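Local atomic coordinates of RNA 2',3'-cyclic phosphodiesterase (Deinococcus radiodurans, PDB entry 5H7E), a protein that belongs to the LigT-like phosphoesterases of the 2H clan. Residues Y6-A11 / E57-L62. Numbering follows the deposited sequence.
Sequences YRLFYA and EDLKRL
Tyr10 and Leu59 meet with CG in each case opposite the carbonyl carbon and next to the backbone N, and for Tyr10 this first torsion (chi1 -73°) aims the hydroxyl at the helix, while the ring stands perpendicular to the plane of CA, CB and CG. There Tyr10 OH donates a hydrogen bond to the backbone O of Leu59 at 2.7 Å. The oxygen is approached well to one side of the C=O direction, at an angle of 111°, with the donor tilted from the carbonyl plane; seen from the ring, it lies at the edge, in plane. The same hydroxyl rests on the leucine itself, with Tyr10 OH 3.2 Å from Leu59 CB and 3.4 Å from Leu59 CD2. Leu62, one turn further on, adds CD2 at 4.0 Å from Tyr10 OH. Two residues earlier on the strand, Leu8 points to the same side, and its CD1 touches Leu59 CD1 at 3.8 Å.

This is a helix packed on the face of an antiparallel sheet; the axes of 6-11 and 57-62 run almost parallel (4°), 11.3 Å apart at their closest. Phe9, between the two contact residues, faces the other side of the sheet, where its ring stacks with that of Tyr157 and meets His42. Leu108 and Ile112 of helix 101-114 also touch Tyr10 and Leu62. The worked example shows how a buried phenol can enter a hydrocarbon interface: its O-H donates a hydrogen bond to a helix carbonyl, so that one polar bond joins strand to helix amid leucine packing.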
loop_
_atom_site.group_PDB
_atom_site.type_symbol
_atom_site.label_atom_id
_atom_site.label_comp_id
_atom_site.label_asym_id
_atom_site.label_seq_id
_atom_site.Cartn_x
_atom_site.Cartn_y
_atom_site.Cartn_z
ATOM N N TYR A 6 -6.057 12.126 -12.034
ATOM C CA TYR A 6 -6.166 11.629 -10.674
ATOM C C TYR A 6 -4.872 10.948 -10.250
ATOM O O TYR A 6 -4.246 10.251 -11.042
ATOM C CB TYR A 6 -7.286 10.589 -10.554
ATOM C CG TYR A 6 -8.693 11.095 -10.809
ATOM C CD1 TYR A 6 -9.015 12.428 -10.681
ATOM C CD2 TYR A 6 -9.706 10.205 -11.161
ATOM C CE1 TYR A 6 -10.300 12.863 -10.893
ATOM C CE2 TYR A 6 -11.011 10.643 -11.366
ATOM C CZ TYR A 6 -11.296 11.962 -11.228
ATOM O OH TYR A 6 -12.589 12.402 -11.449
ATOM N N ARG A 7 -4.547 11.030 -8.950
ATOM C CA ARG A 7 -3.488 10.210 -8.354
ATOM C C ARG A 7 -4.166 9.015 -7.732
ATOM O O ARG A 7 -4.971 9.179 -6.799
ATOM C CB ARG A 7 -2.691 10.938 -7.265
ATOM C CG ARG A 7 -2.056 12.228 -7.696
ATOM C CD ARG A 7 -1.257 12.853 -6.549
ATOM N NE ARG A 7 -0.584 14.058 -7.010
ATOM C CZ ARG A 7 0.490 14.573 -6.425
ATOM N NH1 ARG A 7 1.004 13.973 -5.352
ATOM N NH2 ARG A 7 1.054 15.674 -6.912
ATOM N N LEU A 8 -3.877 7.821 -8.272
ATOM C CA LEU A 8 -4.588 6.640 -7.826
ATOM C C LEU A 8 -3.575 5.624 -7.336
ATOM O O LEU A 8 -2.397 5.665 -7.695
ATOM C CB LEU A 8 -5.407 5.971 -8.925
ATOM C CG LEU A 8 -6.431 6.905 -9.586
ATOM C CD1 LEU A 8 -7.153 6.128 -10.708
ATOM C CD2 LEU A 8 -7.467 7.421 -8.587
ATOM N N PHE A 9 -4.036 4.697 -6.492
ATOM C CA PHE A 9 -3.158 3.579 -6.170
ATOM C C PHE A 9 -4.007 2.394 -5.761
ATOM O O PHE A 9 -5.127 2.557 -5.298
ATOM C CB PHE A 9 -2.107 3.918 -5.075
ATOM C CG PHE A 9 -2.693 4.375 -3.764
ATOM C CD1 PHE A 9 -3.076 5.709 -3.579
ATOM C CD2 PHE A 9 -2.785 3.473 -2.701
ATOM C CE1 PHE A 9 -3.582 6.142 -2.353
ATOM C CE2 PHE A 9 -3.282 3.895 -1.472
ATOM C CZ PHE A 9 -3.676 5.211 -1.275
ATOM N N TYR A 10 -3.497 1.194 -6.051
ATOM C CA TYR A 10 -4.131 -0.044 -5.610
ATOM C C TYR A 10 -3.452 -0.486 -4.331
ATOM O O TYR A 10 -2.223 -0.428 -4.253
ATOM C CB TYR A 10 -3.933 -1.133 -6.630
ATOM C CG TYR A 10 -4.734 -1.036 -7.932
ATOM C CD1 TYR A 10 -5.988 -1.588 -8.043
ATOM C CD2 TYR A 10 -4.152 -0.457 -9.038
ATOM C CE1 TYR A 10 -6.695 -1.576 -9.303
ATOM C CE2 TYR A 10 -4.816 -0.418 -10.251
ATOM C CZ TYR A 10 -6.046 -1.008 -10.375
ATOM O OH TYR A 10 -6.625 -0.966 -11.640
ATOM N N ALA A 11 -4.251 -0.828 -3.330
ATOM C CA ALA A 11 -3.615 -1.213 -2.063
ATOM C C ALA A 11 -4.537 -2.174 -1.339
ATOM O O ALA A 11 -5.744 -2.225 -1.584
ATOM C CB ALA A 11 -3.358 0.016 -1.188
ATOM N N GLU A 57 -12.580 3.473 -15.406
ATOM C CA GLU A 57 -13.346 2.250 -15.613
ATOM C C GLU A 57 -12.470 1.099 -16.076
ATOM O O GLU A 57 -12.658 -0.033 -15.617
ATOM C CB GLU A 57 -14.499 2.496 -16.594
ATOM C CG GLU A 57 -15.508 1.354 -16.613
ATOM C CD GLU A 57 -16.165 1.122 -15.251
ATOM O OE1 GLU A 57 -16.332 2.094 -14.477
ATOM O OE2 GLU A 57 -16.517 -0.042 -14.957
ATOM N N ASP A 58 -11.470 1.346 -16.943
ATOM C CA ASP A 58 -10.544 0.253 -17.291
ATOM C C ASP A 58 -9.818 -0.274 -16.070
ATOM O O ASP A 58 -9.583 -1.482 -15.958
ATOM C CB ASP A 58 -9.500 0.682 -18.321
ATOM C CG ASP A 58 -10.099 0.918 -19.715
ATOM O OD1 ASP A 58 -11.195 0.378 -20.024
ATOM O OD2 ASP A 58 -9.434 1.637 -20.508
ATOM N N LEU A 59 -9.403 0.625 -15.177
ATOM C CA LEU A 59 -8.691 0.193 -13.980
ATOM C C LEU A 59 -9.598 -0.612 -13.063
ATOM O O LEU A 59 -9.127 -1.508 -12.339
ATOM C CB LEU A 59 -8.146 1.410 -13.219
ATOM C CG LEU A 59 -7.032 2.126 -13.994
ATOM C CD1 LEU A 59 -6.657 3.413 -13.250
ATOM C CD2 LEU A 59 -5.733 1.262 -14.108
ATOM N N LYS A 60 -10.886 -0.268 -13.021
ATOM C CA LYS A 60 -11.837 -1.020 -12.210
ATOM C C LYS A 60 -12.060 -2.408 -12.791
ATOM O O LYS A 60 -12.142 -3.387 -12.052
ATOM C CB LYS A 60 -13.170 -0.259 -12.105
ATOM C CG LYS A 60 -13.084 0.899 -11.117
ATOM C CD LYS A 60 -14.283 1.842 -11.180
ATOM C CE LYS A 60 -15.568 1.162 -10.766
ATOM N NZ LYS A 60 -16.731 2.135 -10.747
ATOM N N ARG A 61 -12.177 -2.502 -14.108
ATOM C CA ARG A 61 -12.308 -3.803 -14.749
ATOM C C ARG A 61 -11.076 -4.661 -14.486
ATOM O O ARG A 61 -11.191 -5.878 -14.310
ATOM C CB ARG A 61 -12.521 -3.620 -16.247
ATOM C CG ARG A 61 -13.854 -3.062 -16.598
ATOM C CD ARG A 61 -14.038 -3.086 -18.141
ATOM N NE ARG A 61 -15.108 -2.196 -18.590
ATOM C CZ ARG A 61 -14.932 -1.014 -19.186
ATOM N NH1 ARG A 61 -13.714 -0.535 -19.432
ATOM N NH2 ARG A 61 -15.991 -0.300 -19.541
ATOM N N LEU A 62 -9.886 -4.051 -14.541
ATOM C CA LEU A 62 -8.656 -4.796 -14.250
ATOM C C LEU A 62 -8.646 -5.306 -12.815
ATOM O O LEU A 62 -8.323 -6.478 -12.568
ATOM C CB LEU A 62 -7.445 -3.904 -14.531
ATOM C CG LEU A 62 -6.083 -4.536 -14.174
ATOM C CD1 LEU A 62 -5.796 -5.760 -15.095
ATOM C CD2 LEU A 62 -5.085 -3.419 -14.390
#